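Long-range contacts in cytosolic phospholipase A2 delta (PDB 5IZ5), which hydrolyses glycerophospholipids at the sn-2 position in a calcium-dependent manner, preferring linoleic acid there and releasing a lysophospholipid and a free fatty acid: residues E323-G328 and T806-R811; Q303-A308 and C357-S362. The protein carries 3 engineered substitutions. All coordinates share one frame; numbering follows the deposited sequence.

Contact 1: residues E323-G328 and T806-R811; sequences EVPVVG and TALKHR
Glu323 meets Leu808 and Arg811 at the C-terminal end of the last helix, 797-810, just where the modelled chain stops. Its CB points away from that helix, but the chain bends at chi2 (52°), which turns CD back toward the helix end. On the way CG lies 3.7 Å from CD1 of Leu808, the two side chains crossing at about a right angle. The carboxylate oxygen OE2 is modelled implausibly close to Leu808 O, so the placement of the group is doubtful. The backbone of Glu323 also takes part: its O lies 3.4 Å from Leu808 CD1 and 3.6 Å from Arg811 CB.

The side chain of Val324 packs on Val305 and Ala306 of helix 292-313, and its carbonyl is offered to Arg811. NH1 donates to Val324 O at 3.0 Å, moderately bent at hydrogen (147°) and with the donor tilted 32° out of the carbonyl plane. The oxygen approaches the guanidinium from its edge, while Arg811 CD passes 3.8 Å from CA of Pro325.

Pro325 adds the apolar part. Its CB rests on CB of Ala807 at 3.9 Å, and its CD touches CD1 of Leu808 at 3.7 Å; the same ring also reaches Leu309 of helix 292-313. Beyond Pro325 the chain leaves the helix and leads into the mixed sheet of the catalytic domain, where Val326 bonds to Asp671 and Leu672.

The terminal helix is thus docked on the lead-in to strand 327-331 by small apolar surfaces and one bond from a charged donor to a neutral carbonyl. As modelled, the Glu323 carboxylate does not reach the Arg811 guanidinium; given its doubtful placement, any attraction between the two charges can only be taken as probably longer-range.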
ATOM      1  N   GLU B 323       0.452 -31.192  12.584  1.00 68.76           N
ATOM      2  CA  GLU B 323      -0.679 -31.109  13.503  1.00 69.28           C
ATOM      3  C   GLU B 323      -0.742 -29.776  14.239  1.00 64.38           C
ATOM      4  O   GLU B 323      -1.759 -29.480  14.841  1.00 64.02           O
ATOM      5  CB  GLU B 323      -0.619 -32.271  14.491  1.00 74.07           C
ATOM      6  CG  GLU B 323      -1.722 -32.359  15.543  1.00 79.27           C
ATOM      7  CD  GLU B 323      -3.121 -32.294  14.956  1.00 84.11           C
ATOM      8  OE1 GLU B 323      -3.501 -33.266  14.276  1.00 88.21           O
ATOM      9  OE2 GLU B 323      -3.841 -31.290  15.173  1.00 86.96           O
ATOM     10  N   VAL B 324       0.315 -28.968  14.168  1.00 59.87           N
ATOM     11  CA  VAL B 324       0.370 -27.711  14.913  1.00 57.66           C
ATOM     12  C   VAL B 324      -0.601 -26.711  14.283  1.00 53.92           C
ATOM     13  O   VAL B 324      -0.430 -26.333  13.118  1.00 51.98           O
ATOM     14  CB  VAL B 324       1.795 -27.100  14.941  1.00 58.75           C
ATOM     15  CG1 VAL B 324       1.817 -25.822  15.772  1.00 57.53           C
ATOM     16  CG2 VAL B 324       2.791 -28.097  15.516  1.00 60.27           C
ATOM     17  N   PRO B 325      -1.626 -26.284  15.042  1.00 51.21           N
ATOM     18  CA  PRO B 325      -2.568 -25.320  14.484  1.00 51.13           C
ATOM     19  C   PRO B 325      -1.955 -23.925  14.354  1.00 47.48           C
ATOM     20  O   PRO B 325      -1.128 -23.530  15.177  1.00 45.14           O
ATOM     21  CB  PRO B 325      -3.704 -25.315  15.508  1.00 51.18           C
ATOM     22  CG  PRO B 325      -3.015 -25.609  16.796  1.00 52.18           C
ATOM     23  CD  PRO B 325      -1.946 -26.607  16.445  1.00 52.05           C
ATOM     24  N   VAL B 326      -2.349 -23.210  13.306  1.00 45.49           N
ATOM     25  CA  VAL B 326      -1.876 -21.851  13.066  1.00 44.17           C
ATOM     26  C   VAL B 326      -2.845 -20.889  13.752  1.00 42.28           C
ATOM     27  O   VAL B 326      -4.022 -20.809  13.396  1.00 42.11           O
ATOM     28  CB  VAL B 326      -1.770 -21.556  11.556  1.00 44.55           C
ATOM     29  CG1 VAL B 326      -1.282 -20.134  11.307  1.00 44.24           C
ATOM     30  CG2 VAL B 326      -0.832 -22.555  10.885  1.00 44.71           C
ATOM     31  N   VAL B 327      -2.337 -20.181  14.751  1.00 41.63           N
ATOM     32  CA  VAL B 327      -3.139 -19.265  15.556  1.00 42.65           C
ATOM     33  C   VAL B 327      -2.722 -17.826  15.264  1.00 43.12           C
ATOM     34  O   VAL B 327      -1.535 -17.522  15.208  1.00 42.85           O
ATOM     35  CB  VAL B 327      -2.952 -19.541  17.062  1.00 41.39           C
ATOM     36  CG1 VAL B 327      -3.736 -18.543  17.901  1.00 41.27           C
ATOM     37  CG2 VAL B 327      -3.379 -20.965  17.402  1.00 41.86           C
ATOM     38  N   GLY B 328      -3.707 -16.949  15.093  1.00 43.15           N
ATOM     39  CA  GLY B 328      -3.454 -15.535  14.835  1.00 42.78           C
ATOM     40  C   GLY B 328      -4.159 -14.636  15.832  1.00 42.34           C
ATOM     41  O   GLY B 328      -5.242 -14.960  16.313  1.00 43.42           O
ATOM     42  N   THR B 806     -10.038 -27.783  19.652  1.00 59.42           N
ATOM     43  CA  THR B 806     -10.784 -27.978  18.412  1.00 60.00           C
ATOM     44  C   THR B 806      -9.901 -27.714  17.194  1.00 61.98           C
ATOM     45  O   THR B 806      -9.922 -28.481  16.232  1.00 65.80           O
ATOM     46  CB  THR B 806     -12.007 -27.054  18.339  1.00 59.71           C
ATOM     47  OG1 THR B 806     -12.756 -27.155  19.553  1.00 59.39           O
ATOM     48  CG2 THR B 806     -12.893 -27.429  17.163  1.00 59.85           C
ATOM     49  N   ALA B 807      -9.119 -26.637  17.247  1.00 61.51           N
ATOM     50  CA  ALA B 807      -8.178 -26.310  16.179  1.00 61.73           C
ATOM     51  C   ALA B 807      -7.212 -27.465  15.967  1.00 63.44           C
ATOM     52  O   ALA B 807      -6.888 -27.814  14.831  1.00 62.34           O
ATOM     53  CB  ALA B 807      -7.413 -25.035  16.511  1.00 60.18           C
ATOM     54  N   LEU B 808      -6.758 -28.051  17.073  1.00 66.13           N
ATOM     55  CA  LEU B 808      -5.856 -29.194  17.036  1.00 71.16           C
ATOM     56  C   LEU B 808      -6.516 -30.391  16.343  1.00 76.85           C
ATOM     57  O   LEU B 808      -5.937 -30.978  15.438  1.00 79.69           O
ATOM     58  CB  LEU B 808      -5.421 -29.568  18.458  1.00 71.22           C
ATOM     59  CG  LEU B 808      -4.209 -30.479  18.610  1.00 72.85           C
ATOM     60  CD1 LEU B 808      -2.974 -29.852  17.985  1.00 73.29           C
ATOM     61  CD2 LEU B 808      -3.965 -30.762  20.084  1.00 73.90           C
ATOM     62  N   LYS B 809      -7.738 -30.727  16.743  1.00 82.24           N
ATOM     63  CA  LYS B 809      -8.471 -31.849  16.144  1.00 87.67           C
ATOM     64  C   LYS B 809      -8.627 -31.676  14.643  1.00 90.78           C
ATOM     65  O   LYS B 809      -8.365 -32.599  13.879  1.00 95.20           O
ATOM     66  CB  LYS B 809      -9.851 -31.992  16.789  1.00 89.92           C
ATOM     67  CG  LYS B 809      -9.787 -32.529  18.209  1.00 92.41           C
ATOM     68  CD  LYS B 809     -11.133 -32.508  18.915  1.00 95.12           C
ATOM     69  CE  LYS B 809     -10.972 -32.319  20.419  1.00 96.19           C
ATOM     70  NZ  LYS B 809     -12.285 -32.326  21.120  1.00 96.14           N
ATOM     71  N   HIS B 810      -9.042 -30.481  14.233  1.00 96.22           N
ATOM     72  CA  HIS B 810      -9.217 -30.145  12.825  1.00102.43           C
ATOM     73  C   HIS B 810      -7.948 -30.376  12.004  1.00102.62           C
ATOM     74  O   HIS B 810      -8.032 -30.779  10.846  1.00106.16           O
ATOM     75  CB  HIS B 810      -9.708 -28.698  12.697  1.00110.09           C
ATOM     76  CG  HIS B 810      -9.584 -28.129  11.318  1.00120.49           C
ATOM     77  ND1 HIS B 810      -8.817 -27.017  11.026  1.00125.66           N
ATOM     78  CD2 HIS B 810     -10.133 -28.525  10.148  1.00125.09           C
ATOM     79  CE1 HIS B 810      -8.904 -26.755   9.734  1.00127.46           C
ATOM     80  NE2 HIS B 810      -9.696 -27.655   9.178  1.00128.12           N
ATOM     81  N   ARG B 811      -6.784 -30.142  12.606  1.00 99.02           N
ATOM     82  CA  ARG B 811      -5.508 -30.338  11.918  1.00 94.70           C
ATOM     83  C   ARG B 811      -4.983 -31.768  12.026  1.00 94.38           C
ATOM     84  O   ARG B 811      -5.756 -32.720  12.134  1.00 93.40           O
ATOM     85  CB  ARG B 811      -4.456 -29.364  12.450  1.00 92.30           C
ATOM     86  CG  ARG B 811      -4.534 -27.992  11.831  1.00 89.28           C
ATOM     87  CD  ARG B 811      -3.151 -27.518  11.489  1.00 88.71           C
ATOM     88  NE  ARG B 811      -2.705 -28.107  10.232  1.00 87.85           N
ATOM     89  CZ  ARG B 811      -1.532 -27.856   9.660  1.00 88.18           C
ATOM     90  NH1 ARG B 811      -0.662 -27.022  10.226  1.00 90.82           N
ATOM     91  NH2 ARG B 811      -1.224 -28.451   8.515  1.00 87.91           N
TER

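Contact 2: residues Q303-A308 and C357-S362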
ATOM      1  N   GLN B 303       7.898 -24.958  16.211  1.00 55.46           N
ATOM      2  CA  GLN B 303       8.546 -25.669  17.313  1.00 58.64           C
ATOM      3  C   GLN B 303       8.180 -25.041  18.646  1.00 54.72           C
ATOM      4  O   GLN B 303       7.859 -25.751  19.599  1.00 54.03           O
ATOM      5  CB  GLN B 303      10.067 -25.666  17.163  1.00 62.31           C
ATOM      6  CG  GLN B 303      10.580 -26.736  16.208  1.00 67.67           C
ATOM      7  CD  GLN B 303      10.574 -28.113  16.865  1.00 74.95           C
ATOM      8  OE1 GLN B 303      11.470 -28.446  17.645  1.00 81.83           O
ATOM      9  NE2 GLN B 303       9.548 -28.907  16.573  1.00 75.37           N
ATOM     10  N   VAL B 304       8.230 -23.712  18.704  1.00 52.04           N
ATOM     11  CA  VAL B 304       7.885 -22.987  19.928  1.00 50.45           C
ATOM     12  C   VAL B 304       6.401 -23.168  20.249  1.00 49.25           C
ATOM     13  O   VAL B 304       6.027 -23.324  21.407  1.00 49.00           O
ATOM     14  CB  VAL B 304       8.235 -21.480  19.837  1.00 50.69           C
ATOM     15  CG1 VAL B 304       7.790 -20.738  21.092  1.00 50.46           C
ATOM     16  CG2 VAL B 304       9.734 -21.286  19.630  1.00 50.77           C
ATOM     17  N   VAL B 305       5.568 -23.166  19.215  1.00 49.19           N
ATOM     18  CA  VAL B 305       4.125 -23.358  19.382  1.00 49.60           C
ATOM     19  C   VAL B 305       3.786 -24.782  19.838  1.00 50.02           C
ATOM     20  O   VAL B 305       2.967 -24.969  20.739  1.00 48.26           O
ATOM     21  CB  VAL B 305       3.361 -23.040  18.080  1.00 49.78           C
ATOM     22  CG1 VAL B 305       1.889 -23.395  18.209  1.00 48.88           C
ATOM     23  CG2 VAL B 305       3.512 -21.565  17.714  1.00 50.56           C
ATOM     24  N   ALA B 306       4.408 -25.777  19.213  1.00 51.48           N
ATOM     25  CA  ALA B 306       4.191 -27.184  19.582  1.00 53.32           C
ATOM     26  C   ALA B 306       4.466 -27.408  21.068  1.00 55.02           C
ATOM     27  O   ALA B 306       3.664 -28.028  21.772  1.00 55.22           O
ATOM     28  CB  ALA B 306       5.077 -28.093  18.747  1.00 52.78           C
ATOM     29  N   LYS B 307       5.594 -26.880  21.535  1.00 57.62           N
ATOM     30  CA  LYS B 307       5.978 -26.980  22.942  1.00 61.08           C
ATOM     31  C   LYS B 307       4.964 -26.278  23.843  1.00 60.80           C
ATOM     32  O   LYS B 307       4.459 -26.872  24.798  1.00 61.55           O
ATOM     33  CB  LYS B 307       7.366 -26.377  23.182  1.00 64.69           C
ATOM     34  CG  LYS B 307       8.250 -27.198  24.107  1.00 69.72           C
ATOM     35  CD  LYS B 307       9.315 -26.342  24.776  1.00 72.37           C
ATOM     36  CE  LYS B 307       8.712 -25.393  25.802  1.00 75.23           C
ATOM     37  NZ  LYS B 307       9.763 -24.624  26.521  1.00 77.65           N
ATOM     38  N   ALA B 308       4.669 -25.016  23.541  1.00 58.82           N
ATOM     39  CA  ALA B 308       3.742 -24.228  24.356  1.00 57.44           C
ATOM     40  C   ALA B 308       2.335 -24.829  24.372  1.00 54.84           C
ATOM     41  O   ALA B 308       1.629 -24.736  25.373  1.00 50.20           O
ATOM     42  CB  ALA B 308       3.693 -22.789  23.861  1.00 58.79           C
ATOM     43  N   CYS B 357       1.805 -19.788  21.781  1.00 46.15           N
ATOM     44  CA  CYS B 357       1.021 -20.558  20.818  1.00 45.77           C
ATOM     45  C   CYS B 357       0.606 -19.752  19.576  1.00 45.15           C
ATOM     46  O   CYS B 357       0.014 -20.309  18.655  1.00 44.92           O
ATOM     47  CB  CYS B 357      -0.236 -21.123  21.491  1.00 48.41           C
ATOM     48  SG  CYS B 357       0.077 -22.138  22.957  1.00 51.49           S
ATOM     49  N   VAL B 358       0.920 -18.457  19.540  1.00 43.45           N
ATOM     50  CA  VAL B 358       0.476 -17.583  18.449  1.00 42.28           C
ATOM     51  C   VAL B 358       1.523 -17.493  17.344  1.00 40.50           C
ATOM     52  O   VAL B 358       2.685 -17.192  17.607  1.00 40.40           O
ATOM     53  CB  VAL B 358       0.174 -16.162  18.967  1.00 43.42           C
ATOM     54  CG1 VAL B 358      -0.276 -15.249  17.831  1.00 43.58           C
ATOM     55  CG2 VAL B 358      -0.883 -16.213  20.060  1.00 44.01           C
ATOM     56  N   THR B 359       1.103 -17.739  16.107  1.00 39.82           N
ATOM     57  CA  THR B 359       1.994 -17.652  14.949  1.00 42.07           C
ATOM     58  C   THR B 359       1.983 -16.255  14.315  1.00 42.27           C
ATOM     59  O   THR B 359       3.044 -15.694  14.030  1.00 42.13           O
ATOM     60  CB  THR B 359       1.638 -18.716  13.889  1.00 43.34           C
ATOM     61  OG1 THR B 359       1.899 -20.017  14.426  1.00 43.55           O
ATOM     62  CG2 THR B 359       2.464 -18.538  12.615  1.00 44.55           C
ATOM     63  N   TYR B 360       0.788 -15.699  14.113  1.00 41.40           N
ATOM     64  CA  TYR B 360       0.626 -14.417  13.423  1.00 39.19           C
ATOM     65  C   TYR B 360      -0.008 -13.348  14.306  1.00 40.38           C
ATOM     66  O   TYR B 360      -0.855 -13.641  15.149  1.00 42.31           O
ATOM     67  CB  TYR B 360      -0.239 -14.606  12.189  1.00 39.11           C
ATOM     68  CG  TYR B 360       0.394 -15.434  11.094  1.00 37.43           C
ATOM     69  CD1 TYR B 360       1.531 -14.991  10.433  1.00 37.22           C
ATOM     70  CD2 TYR B 360      -0.165 -16.645  10.701  1.00 37.10           C
ATOM     71  CE1 TYR B 360       2.106 -15.737   9.419  1.00 37.80           C
ATOM     72  CE2 TYR B 360       0.399 -17.398   9.685  1.00 36.83           C
ATOM     73  CZ  TYR B 360       1.536 -16.943   9.048  1.00 37.12           C
ATOM     74  OH  TYR B 360       2.099 -17.672   8.026  1.00 37.36           O
ATOM     75  N   PHE B 361       0.395 -12.100  14.090  1.00 39.35           N
ATOM     76  CA  PHE B 361      -0.075 -10.971  14.893  1.00 38.48           C
ATOM     77  C   PHE B 361      -0.308  -9.791  13.943  1.00 39.08           C
ATOM     78  O   PHE B 361       0.642  -9.140  13.513  1.00 37.24           O
ATOM     79  CB  PHE B 361       0.968 -10.681  15.986  1.00 37.63           C
ATOM     80  CG  PHE B 361       0.614  -9.564  16.942  1.00 37.38           C
ATOM     81  CD1 PHE B 361      -0.619  -8.915  16.918  1.00 37.63           C
ATOM     82  CD2 PHE B 361       1.541  -9.172  17.899  1.00 36.29           C
ATOM     83  CE1 PHE B 361      -0.895  -7.890  17.810  1.00 36.16           C
ATOM     84  CE2 PHE B 361       1.266  -8.157  18.796  1.00 36.74           C
ATOM     85  CZ  PHE B 361       0.044  -7.513  18.752  1.00 36.31           C
ATOM     86  N   SER B 362      -1.574  -9.553  13.591  1.00 38.39           N
ATOM     87  CA  SER B 362      -1.946  -8.478  12.667  1.00 39.25           C
ATOM     88  C   SER B 362      -2.611  -7.308  13.387  1.00 39.34           C
ATOM     89  O   SER B 362      -3.295  -7.481  14.410  1.00 37.89           O
ATOM     90  CB  SER B 362      -2.871  -8.987  11.556  1.00 40.80           C
ATOM     91  OG  SER B 362      -4.180  -9.223  12.040  1.00 41.61           O
TER
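Val305 faces Cys357 with its whole branched end. CB stands 4.4 Å from Cys357 O, and the two methyls close in on that oxygen from there. CG1, set anti to the backbone N (chi1 173°), comes to 3.6 Å from Cys357 O and also meets Cys357 CA. CG2, anti to the carbonyl carbon instead, lies 3.8 Å from the same oxygen and reaches onward to OG1 of Thr359 at 4.0 Å.

Here helix 292-313 packs on the turn that leads into strand 360-363, in the α/β core of the patatin-like catalytic domain; that strand runs parallel to strand 327-331 after a beta-alpha-beta crossover through helix 335-351. An alanine in place of Val305 lacks both methyls, and would probably leave a gap over the Cys357 carbonyl and the Thr359 hydroxyl without this neighbour.

One turn further along the helix, CB of Ala308 packs on SG of Cys357 at 3.8 Å. The sulfur also lies against the Ala308 backbone carbon, while Leu309 of the same helix touches the cysteine side chain too.

How the contacts relate
The centres of contacts 1 and 2 are about 11 Å apart, and their segments alternate along the chain: 303-308, 323-328, 357-362, then 806-811 at the C-terminus. The two inner segments lead into neighbouring parallel strands of one mixed sheet, 327-331 and 360-363, where Val327 O probably accepts hydrogen bonds from the backbone N atoms of Thr359 and Tyr360. Packing of Val324 CG1 on Val305 CG1, 3.4 Å apart, ties the contacts together as well. Thus helices 292-313 and 797-810 both pack at the beginnings of these strands. Beyond the strands' far ends lie the substrate-binding Gly334 and Gly335 and the nucleophile Ser365.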